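Long-range contact in glucose-binding protein (Thermus thermophilus HB27, PDB 2B3F), which binds glucose or galactose, here beta-D-galactose, and probably delivers the sugar to a binding-protein-dependent transport system: residues A159-W173 against F208-L222. Numbering follows the deposited sequence.
Sequences APLALGENWTQQHLW and FGRVLDCANKDAAGL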
ATOM      1  N   ALA A 159      16.267 -16.739 -10.831  1.00 26.97           N
ATOM      2  CA  ALA A 159      15.404 -16.144  -9.810  1.00 25.70           C
ATOM      3  C   ALA A 159      14.227 -15.529 -10.544  1.00 24.14           C
ATOM      4  O   ALA A 159      14.238 -14.324 -10.831  1.00 23.83           O
ATOM      5  CB  ALA A 159      16.155 -15.104  -9.022  1.00 25.32           C
ATOM      6  N   PRO A 160      13.244 -16.366 -10.909  1.00 23.32           N
ATOM      7  CA  PRO A 160      12.080 -15.865 -11.647  1.00 22.86           C
ATOM      8  C   PRO A 160      11.215 -14.848 -10.889  1.00 21.97           C
ATOM      9  O   PRO A 160      10.480 -14.089 -11.531  1.00 22.44           O
ATOM     10  CB  PRO A 160      11.254 -17.133 -11.921  1.00 23.18           C
ATOM     11  CG  PRO A 160      12.192 -18.270 -11.722  1.00 23.57           C
ATOM     12  CD  PRO A 160      13.169 -17.824 -10.699  1.00 23.73           C
ATOM     13  N   LEU A 161      11.288 -14.851  -9.561  1.00 20.24           N
ATOM     14  CA  LEU A 161      10.555 -13.864  -8.745  1.00 19.67           C
ATOM     15  C   LEU A 161      11.490 -12.765  -8.269  1.00 18.91           C
ATOM     16  O   LEU A 161      12.522 -13.041  -7.654  1.00 18.36           O
ATOM     17  CB  LEU A 161       9.877 -14.542  -7.556  1.00 19.40           C
ATOM     18  CG  LEU A 161       9.104 -13.594  -6.617  1.00 20.09           C
ATOM     19  CD1 LEU A 161       7.962 -12.941  -7.364  1.00 20.26           C
ATOM     20  CD2 LEU A 161       8.601 -14.340  -5.404  1.00 19.65           C
ATOM     21  N   ALA A 162      11.129 -11.515  -8.572  1.00 17.25           N
ATOM     22  CA  ALA A 162      11.824 -10.344  -8.063  1.00 16.97           C
ATOM     23  C   ALA A 162      11.279 -10.032  -6.677  1.00 15.83           C
ATOM     24  O   ALA A 162      10.063 -10.119  -6.453  1.00 15.50           O
ATOM     25  CB  ALA A 162      11.630  -9.144  -8.992  1.00 16.93           C
ATOM     26  N   LEU A 163      12.175  -9.700  -5.762  1.00 15.56           N
ATOM     27  CA  LEU A 163      11.822  -9.384  -4.384  1.00 15.40           C
ATOM     28  C   LEU A 163      12.857  -8.421  -3.794  1.00 15.43           C
ATOM     29  O   LEU A 163      14.023  -8.431  -4.215  1.00 15.46           O
ATOM     30  CB  LEU A 163      11.737 -10.680  -3.590  1.00 15.82           C
ATOM     31  CG  LEU A 163      11.200 -10.671  -2.169  1.00 16.06           C
ATOM     32  CD1 LEU A 163       9.786 -10.144  -2.131  1.00 16.30           C
ATOM     33  CD2 LEU A 163      11.277 -12.079  -1.638  1.00 15.13           C
ATOM     34  N   GLY A 164      12.430  -7.568  -2.859  1.00 14.67           N
ATOM     35  CA  GLY A 164      13.305  -6.606  -2.202  1.00 14.21           C
ATOM     36  C   GLY A 164      13.355  -6.759  -0.684  1.00 14.03           C
ATOM     37  O   GLY A 164      13.161  -7.855  -0.120  1.00 13.79           O
ATOM     38  N   GLU A 165      13.555  -5.622  -0.033  1.00 14.17           N
ATOM     39  CA  GLU A 165      13.737  -5.520   1.399  1.00 14.33           C
ATOM     40  C   GLU A 165      12.545  -6.047   2.221  1.00 14.69           C
ATOM     41  O   GLU A 165      11.462  -6.345   1.695  1.00 14.19           O
ATOM     42  CB  GLU A 165      14.048  -4.068   1.785  1.00 14.55           C
ATOM     43  CG  GLU A 165      12.894  -3.071   1.523  1.00 15.28           C
ATOM     44  CD  GLU A 165      13.207  -1.680   2.005  1.00 14.71           C
ATOM     45  OE1 GLU A 165      13.568  -1.536   3.201  1.00 16.05           O
ATOM     46  OE2 GLU A 165      13.079  -0.725   1.207  1.00 16.71           O
ATOM     47  N   ASN A 166      12.770  -6.149   3.527  1.00 14.41           N
ATOM     48  CA  ASN A 166      11.835  -6.773   4.443  1.00 14.00           C
ATOM     49  C   ASN A 166      10.368  -6.424   4.185  1.00 13.37           C
ATOM     50  O   ASN A 166       9.549  -7.333   4.048  1.00 13.52           O
ATOM     51  CB  ASN A 166      12.217  -6.426   5.887  1.00 14.29           C
ATOM     52  CG  ASN A 166      11.255  -6.994   6.913  1.00 16.78           C
ATOM     53  OD1 ASN A 166      10.221  -6.391   7.180  1.00 18.58           O
ATOM     54  ND2 ASN A 166      11.646  -8.097   7.578  1.00 19.24           N
ATOM     55  N   TRP A 167      10.041  -5.144   4.103  1.00 13.03           N
ATOM     56  CA  TRP A 167       8.595  -4.819   3.935  1.00 12.89           C
ATOM     57  C   TRP A 167       8.020  -5.425   2.658  1.00 12.61           C
ATOM     58  O   TRP A 167       6.840  -5.782   2.624  1.00 12.84           O
ATOM     59  CB  TRP A 167       8.305  -3.325   4.051  1.00 12.31           C
ATOM     60  CG  TRP A 167       8.633  -2.513   2.886  1.00 12.55           C
ATOM     61  CD1 TRP A 167       9.733  -1.754   2.705  1.00 13.22           C
ATOM     62  CD2 TRP A 167       7.813  -2.328   1.720  1.00 12.26           C
ATOM     63  NE1 TRP A 167       9.687  -1.125   1.486  1.00 14.39           N
ATOM     64  CE2 TRP A 167       8.510  -1.452   0.864  1.00 13.38           C
ATOM     65  CE3 TRP A 167       6.570  -2.825   1.317  1.00 12.35           C
ATOM     66  CZ2 TRP A 167       7.996  -1.043  -0.367  1.00 13.21           C
ATOM     67  CZ3 TRP A 167       6.067  -2.437   0.091  1.00 12.42           C
ATOM     68  CH2 TRP A 167       6.778  -1.554  -0.741  1.00 12.71           C
ATOM     69  N   THR A 168       8.830  -5.560   1.603  1.00 11.73           N
ATOM     70  CA  THR A 168       8.329  -6.127   0.332  1.00 12.54           C
ATOM     71  C   THR A 168       8.082  -7.633   0.456  1.00 12.14           C
ATOM     72  O   THR A 168       7.306  -8.220  -0.289  1.00 12.75           O
ATOM     73  CB  THR A 168       9.258  -5.854  -0.881  1.00 12.84           C
ATOM     74  OG1 THR A 168      10.405  -6.714  -0.824  1.00 13.88           O
ATOM     75  CG2 THR A 168       9.670  -4.424  -0.955  1.00 13.31           C
ATOM     76  N   GLN A 169       8.788  -8.262   1.397  1.00 13.18           N
ATOM     77  CA  GLN A 169       8.566  -9.671   1.698  1.00 13.62           C
ATOM     78  C   GLN A 169       7.246  -9.834   2.446  1.00 13.36           C
ATOM     79  O   GLN A 169       6.482 -10.742   2.164  1.00 13.76           O
ATOM     80  CB  GLN A 169       9.733 -10.231   2.500  1.00 14.07           C
ATOM     81  CG  GLN A 169      11.066 -10.118   1.782  1.00 16.60           C
ATOM     82  CD  GLN A 169      12.262 -10.160   2.741  1.00 18.32           C
ATOM     83  OE1 GLN A 169      12.152 -10.638   3.887  1.00 20.73           O
ATOM     84  NE2 GLN A 169      13.396  -9.602   2.295  1.00 20.46           N
ATOM     85  N   GLN A 170       6.973  -8.925   3.373  1.00 13.11           N
ATOM     86  CA  GLN A 170       5.666  -8.865   4.033  1.00 12.56           C
ATOM     87  C   GLN A 170       4.569  -8.630   2.997  1.00 12.49           C
ATOM     88  O   GLN A 170       3.506  -9.238   3.065  1.00 12.91           O
ATOM     89  CB  GLN A 170       5.626  -7.747   5.048  1.00 12.77           C
ATOM     90  CG  GLN A 170       6.630  -7.832   6.223  1.00 13.32           C
ATOM     91  CD  GLN A 170       6.427  -6.674   7.176  1.00 13.60           C
ATOM     92  OE1 GLN A 170       5.294  -6.384   7.562  1.00 15.19           O
ATOM     93  NE2 GLN A 170       7.504  -5.992   7.544  1.00 15.93           N
ATOM     94  N   HIS A 171       4.849  -7.737   2.048  1.00 12.44           N
ATOM     95  CA  HIS A 171       3.933  -7.409   0.966  1.00 12.36           C
ATOM     96  C   HIS A 171       3.572  -8.640   0.152  1.00 13.02           C
ATOM     97  O   HIS A 171       2.413  -8.898  -0.113  1.00 13.75           O
ATOM     98  CB  HIS A 171       4.512  -6.332   0.053  1.00 12.45           C
ATOM     99  CG  HIS A 171       3.502  -5.779  -0.894  1.00 12.57           C
ATOM    100  ND1 HIS A 171       2.891  -4.557  -0.701  1.00 11.93           N
ATOM    101  CD2 HIS A 171       2.954  -6.315  -2.011  1.00 13.63           C
ATOM    102  CE1 HIS A 171       2.018  -4.359  -1.675  1.00 12.35           C
ATOM    103  NE2 HIS A 171       2.044  -5.404  -2.489  1.00 13.00           N
ATOM    104  N   LEU A 172       4.590  -9.398  -0.241  1.00 13.11           N
ATOM    105  CA  LEU A 172       4.364 -10.670  -0.909  1.00 13.93           C
ATOM    106  C   LEU A 172       3.515 -11.616  -0.045  1.00 13.87           C
ATOM    107  O   LEU A 172       2.565 -12.236  -0.537  1.00 14.58           O
ATOM    108  CB  LEU A 172       5.703 -11.324  -1.187  1.00 14.63           C
ATOM    109  CG  LEU A 172       5.667 -12.722  -1.750  1.00 14.17           C
ATOM    110  CD1 LEU A 172       4.947 -12.776  -3.101  1.00 16.44           C
ATOM    111  CD2 LEU A 172       7.146 -13.174  -1.860  1.00 15.01           C
ATOM    112  N   TRP A 173       3.843 -11.700   1.241  1.00 13.64           N
ATOM    113  CA  TRP A 173       3.134 -12.572   2.171  1.00 14.00           C
ATOM    114  C   TRP A 173       1.625 -12.266   2.213  1.00 13.93           C
ATOM    115  O   TRP A 173       0.828 -13.178   2.208  1.00 14.83           O
ATOM    116  CB  TRP A 173       3.699 -12.472   3.587  1.00 14.71           C
ATOM    117  CG  TRP A 173       3.045 -13.413   4.569  1.00 14.50           C
ATOM    118  CD1 TRP A 173       3.419 -14.707   4.854  1.00 15.76           C
ATOM    119  CD2 TRP A 173       1.895 -13.149   5.403  1.00 13.54           C
ATOM    120  NE1 TRP A 173       2.583 -15.251   5.794  1.00 15.94           N
ATOM    121  CE2 TRP A 173       1.642 -14.325   6.159  1.00 14.22           C
ATOM    122  CE3 TRP A 173       1.062 -12.040   5.582  1.00 15.10           C
ATOM    123  CZ2 TRP A 173       0.594 -14.412   7.085  1.00 15.15           C
ATOM    124  CZ3 TRP A 173       0.024 -12.124   6.494  1.00 15.20           C
ATOM    125  CH2 TRP A 173      -0.207 -13.312   7.233  1.00 15.01           C
ATOM    126  N   PHE A 208       4.076 -19.593   1.187  1.00 19.47           N
ATOM    127  CA  PHE A 208       5.017 -18.456   1.119  1.00 19.19           C
ATOM    128  C   PHE A 208       6.488 -18.905   1.000  1.00 19.21           C
ATOM    129  O   PHE A 208       7.247 -18.388   0.179  1.00 18.71           O
ATOM    130  CB  PHE A 208       4.811 -17.561   2.348  1.00 18.33           C
ATOM    131  CG  PHE A 208       5.714 -16.366   2.396  1.00 18.04           C
ATOM    132  CD1 PHE A 208       5.609 -15.368   1.447  1.00 17.29           C
ATOM    133  CD2 PHE A 208       6.640 -16.219   3.414  1.00 18.15           C
ATOM    134  CE1 PHE A 208       6.440 -14.261   1.494  1.00 16.86           C
ATOM    135  CE2 PHE A 208       7.466 -15.117   3.469  1.00 17.91           C
ATOM    136  CZ  PHE A 208       7.372 -14.134   2.505  1.00 17.73           C
ATOM    137  N   GLY A 209       6.879 -19.879   1.811  1.00 19.85           N
ATOM    138  CA  GLY A 209       8.263 -20.399   1.752  1.00 20.84           C
ATOM    139  C   GLY A 209       8.654 -20.986   0.403  1.00 21.14           C
ATOM    140  O   GLY A 209       9.781 -20.805  -0.070  1.00 21.71           O
ATOM    141  N   ARG A 210       7.725 -21.687  -0.231  1.00 21.85           N
ATOM    142  CA  ARG A 210       7.983 -22.225  -1.559  1.00 22.46           C
ATOM    143  C   ARG A 210       8.177 -21.091  -2.551  1.00 22.28           C
ATOM    144  O   ARG A 210       9.075 -21.120  -3.390  1.00 22.39           O
ATOM    145  CB  ARG A 210       6.847 -23.122  -2.017  1.00 23.50           C
ATOM    146  CG  ARG A 210       6.671 -24.368  -1.185  1.00 24.54           C
ATOM    147  CD  ARG A 210       5.556 -25.185  -1.799  1.00 26.66           C
ATOM    148  NE  ARG A 210       5.385 -26.507  -1.209  1.00 30.13           N
ATOM    149  CZ  ARG A 210       6.058 -27.594  -1.590  1.00 33.34           C
ATOM    150  NH1 ARG A 210       6.963 -27.552  -2.572  1.00 34.91           N
ATOM    151  NH2 ARG A 210       5.811 -28.742  -0.989  1.00 34.15           N
ATOM    152  N   VAL A 211       7.315 -20.071  -2.451  1.00 20.83           N
ATOM    153  CA  VAL A 211       7.386 -18.927  -3.337  1.00 21.12           C
ATOM    154  C   VAL A 211       8.724 -18.187  -3.130  1.00 21.02           C
ATOM    155  O   VAL A 211       9.372 -17.755  -4.080  1.00 21.06           O
ATOM    156  CB  VAL A 211       6.165 -17.997  -3.100  1.00 20.51           C
ATOM    157  CG1 VAL A 211       6.310 -16.688  -3.863  1.00 19.85           C
ATOM    158  CG2 VAL A 211       4.871 -18.727  -3.475  1.00 20.39           C
ATOM    159  N   LEU A 212       9.140 -18.071  -1.879  1.00 21.73           N
ATOM    160  CA  LEU A 212      10.400 -17.402  -1.525  1.00 22.44           C
ATOM    161  C   LEU A 212      11.603 -18.078  -2.213  1.00 23.08           C
ATOM    162  O   LEU A 212      12.584 -17.420  -2.577  1.00 22.57           O
ATOM    163  CB  LEU A 212      10.582 -17.461  -0.002  1.00 22.86           C
ATOM    164  CG  LEU A 212      11.046 -16.270   0.808  1.00 25.18           C
ATOM    165  CD1 LEU A 212      10.353 -14.966   0.399  1.00 24.12           C
ATOM    166  CD2 LEU A 212      10.856 -16.584   2.291  1.00 22.61           C
ATOM    167  N   ASP A 213      11.514 -19.399  -2.380  1.00 23.23           N
ATOM    168  CA  ASP A 213      12.593 -20.144  -3.056  1.00 24.11           C
ATOM    169  C   ASP A 213      12.708 -19.825  -4.549  1.00 23.76           C
ATOM    170  O   ASP A 213      13.652 -20.292  -5.187  1.00 24.93           O
ATOM    171  CB  ASP A 213      12.450 -21.665  -2.850  1.00 24.89           C
ATOM    172  CG  ASP A 213      12.927 -22.128  -1.486  1.00 29.17           C
ATOM    173  OD1 ASP A 213      13.579 -21.339  -0.759  1.00 35.09           O
ATOM    174  OD2 ASP A 213      12.650 -23.309  -1.129  1.00 35.83           O
ATOM    175  N   CYS A 214      11.787 -19.027  -5.103  1.00 23.08           N
ATOM    176  CA  CYS A 214      11.882 -18.542  -6.488  1.00 22.78           C
ATOM    177  C   CYS A 214      12.504 -17.151  -6.632  1.00 21.76           C
ATOM    178  O   CYS A 214      12.652 -16.644  -7.757  1.00 21.03           O
ATOM    179  CB  CYS A 214      10.496 -18.519  -7.118  1.00 23.41           C
ATOM    180  SG  CYS A 214       9.626 -20.104  -7.027  1.00 27.82           S
ATOM    181  N   ALA A 215      12.847 -16.543  -5.497  1.00 20.58           N
ATOM    182  CA  ALA A 215      13.245 -15.146  -5.425  1.00 20.88           C
ATOM    183  C   ALA A 215      14.751 -14.952  -5.516  1.00 21.10           C
ATOM    184  O   ALA A 215      15.534 -15.875  -5.235  1.00 21.54           O
ATOM    185  CB  ALA A 215      12.716 -14.511  -4.124  1.00 20.37           C
ATOM    186  N   ASN A 216      15.157 -13.744  -5.884  1.00 20.75           N
ATOM    187  CA  ASN A 216      16.575 -13.389  -5.888  1.00 20.72           C
ATOM    188  C   ASN A 216      17.134 -13.400  -4.451  1.00 21.16           C
ATOM    189  O   ASN A 216      16.505 -12.913  -3.509  1.00 20.87           O
ATOM    190  CB  ASN A 216      16.818 -12.021  -6.559  1.00 20.67           C
ATOM    191  CG  ASN A 216      15.847 -10.954  -6.076  1.00 19.81           C
ATOM    192  OD1 ASN A 216      14.641 -11.083  -6.321  1.00 18.10           O
ATOM    193  ND2 ASN A 216      16.361  -9.903  -5.406  1.00 18.14           N
ATOM    194  N   LYS A 217      18.339 -13.942  -4.290  1.00 21.27           N
ATOM    195  CA  LYS A 217      18.907 -14.141  -2.970  1.00 21.43           C
ATOM    196  C   LYS A 217      19.432 -12.846  -2.355  1.00 20.84           C
ATOM    197  O   LYS A 217      19.681 -12.790  -1.142  1.00 21.44           O
ATOM    198  CB  LYS A 217      20.034 -15.192  -3.044  1.00 23.46           C
ATOM    199  CG  LYS A 217      19.580 -16.552  -3.582  1.00 26.63           C
ATOM    200  CD  LYS A 217      19.224 -17.515  -2.468  1.00 30.90           C
ATOM    201  CE  LYS A 217      18.482 -18.764  -2.966  1.00 31.22           C
ATOM    202  NZ  LYS A 217      19.024 -19.307  -4.250  1.00 36.46           N
ATOM    203  N   ASP A 218      19.592 -11.811  -3.181  1.00 19.33           N
ATOM    204  CA  ASP A 218      20.057 -10.498  -2.713  1.00 19.42           C
ATOM    205  C   ASP A 218      18.910  -9.532  -2.300  1.00 18.21           C
ATOM    206  O   ASP A 218      19.144  -8.336  -2.080  1.00 17.81           O
ATOM    207  CB  ASP A 218      20.965  -9.825  -3.757  1.00 19.85           C
ATOM    208  CG  ASP A 218      20.261  -9.501  -5.085  1.00 22.19           C
ATOM    209  OD1 ASP A 218      19.155 -10.008  -5.378  1.00 21.63           O
ATOM    210  OD2 ASP A 218      20.854  -8.732  -5.873  1.00 25.18           O
ATOM    211  N   ALA A 219      17.703 -10.082  -2.184  1.00 17.56           N
ATOM    212  CA  ALA A 219      16.491  -9.293  -1.942  1.00 16.99           C
ATOM    213  C   ALA A 219      16.611  -8.305  -0.780  1.00 16.41           C
ATOM    214  O   ALA A 219      16.128  -7.168  -0.882  1.00 16.03           O
ATOM    215  CB  ALA A 219      15.325 -10.206  -1.731  1.00 16.95           C
ATOM    216  N   ALA A 220      17.234  -8.717   0.323  1.00 16.08           N
ATOM    217  CA  ALA A 220      17.206  -7.930   1.563  1.00 15.97           C
ATOM    218  C   ALA A 220      17.696  -6.488   1.421  1.00 15.73           C
ATOM    219  O   ALA A 220      17.246  -5.624   2.156  1.00 15.13           O
ATOM    220  CB  ALA A 220      18.007  -8.615   2.666  1.00 16.29           C
ATOM    221  N   GLY A 221      18.620  -6.224   0.508  1.00 15.52           N
ATOM    222  CA  GLY A 221      19.197  -4.898   0.360  1.00 15.82           C
ATOM    223  C   GLY A 221      18.653  -4.099  -0.812  1.00 15.41           C
ATOM    224  O   GLY A 221      19.220  -3.074  -1.141  1.00 16.06           O
ATOM    225  N   LEU A 222      17.558  -4.557  -1.434  1.00 15.13           N
ATOM    226  CA  LEU A 222      16.981  -3.867  -2.593  1.00 15.23           C
ATOM    227  C   LEU A 222      15.722  -3.073  -2.229  1.00 15.09           C
ATOM    228  O   LEU A 222      14.905  -3.535  -1.459  1.00 15.08           O
ATOM    229  CB  LEU A 222      16.601  -4.848  -3.697  1.00 16.29           C
ATOM    230  CG  LEU A 222      17.671  -5.816  -4.233  1.00 18.32           C
ATOM    231  CD1 LEU A 222      17.093  -6.553  -5.443  1.00 19.01           C
ATOM    232  CD2 LEU A 222      18.951  -5.118  -4.570  1.00 20.42           C
TER
HETATM  233  O   HOH W   1      15.559  -6.028   4.334  1.00 16.06           O
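Leu163 is the main bump on the 159-173 side, filling a hollow lined by CB of Ala215, CB of Ala219 and CD1 of Leu212, which sits 3.7 Å from Leu163 CD2. With CG anti to the backbone N (chi1 -172°), the branch reaches across to Leu212 and Ala215. Next to it, Leu161 lays CD2 against CG1 of Val211 at 3.6 Å, and Leu172 sets its CD2 in the corner formed by Val211 CG1 and the Phe208 ring. That ring lies against helix 166-190, where Trp173 turns the edge of its indole onto one face in a T-shaped pair, planes at 81° and CD1 3.7 Å from Phe208 CG. Strand 161-162 is outermost in a small mixed sheet of the solute-binding protein fold: it pairs with 238-240 on one side, and on the other Leu161 makes a single bridge to Ala215, with Leu161 N bonded to Cys214 O at 2.9 Å and Asn216 N returning to Leu161 O at 3.3 Å, nearly along the C=O axis. Beyond the bridge, the Asn216 amide continues the pairing. Its OD1 takes the N-H of Leu163 on an in-plane lone pair (2.9 Å), and ND2 gives one hydrogen to Leu163 O and the other to Asp218 OD1, fixing the amide's rotation. At the N-cap, Glu165 N reaches Leu222 O at 2.9 Å, and one water links Asn166 N to Ala220 O.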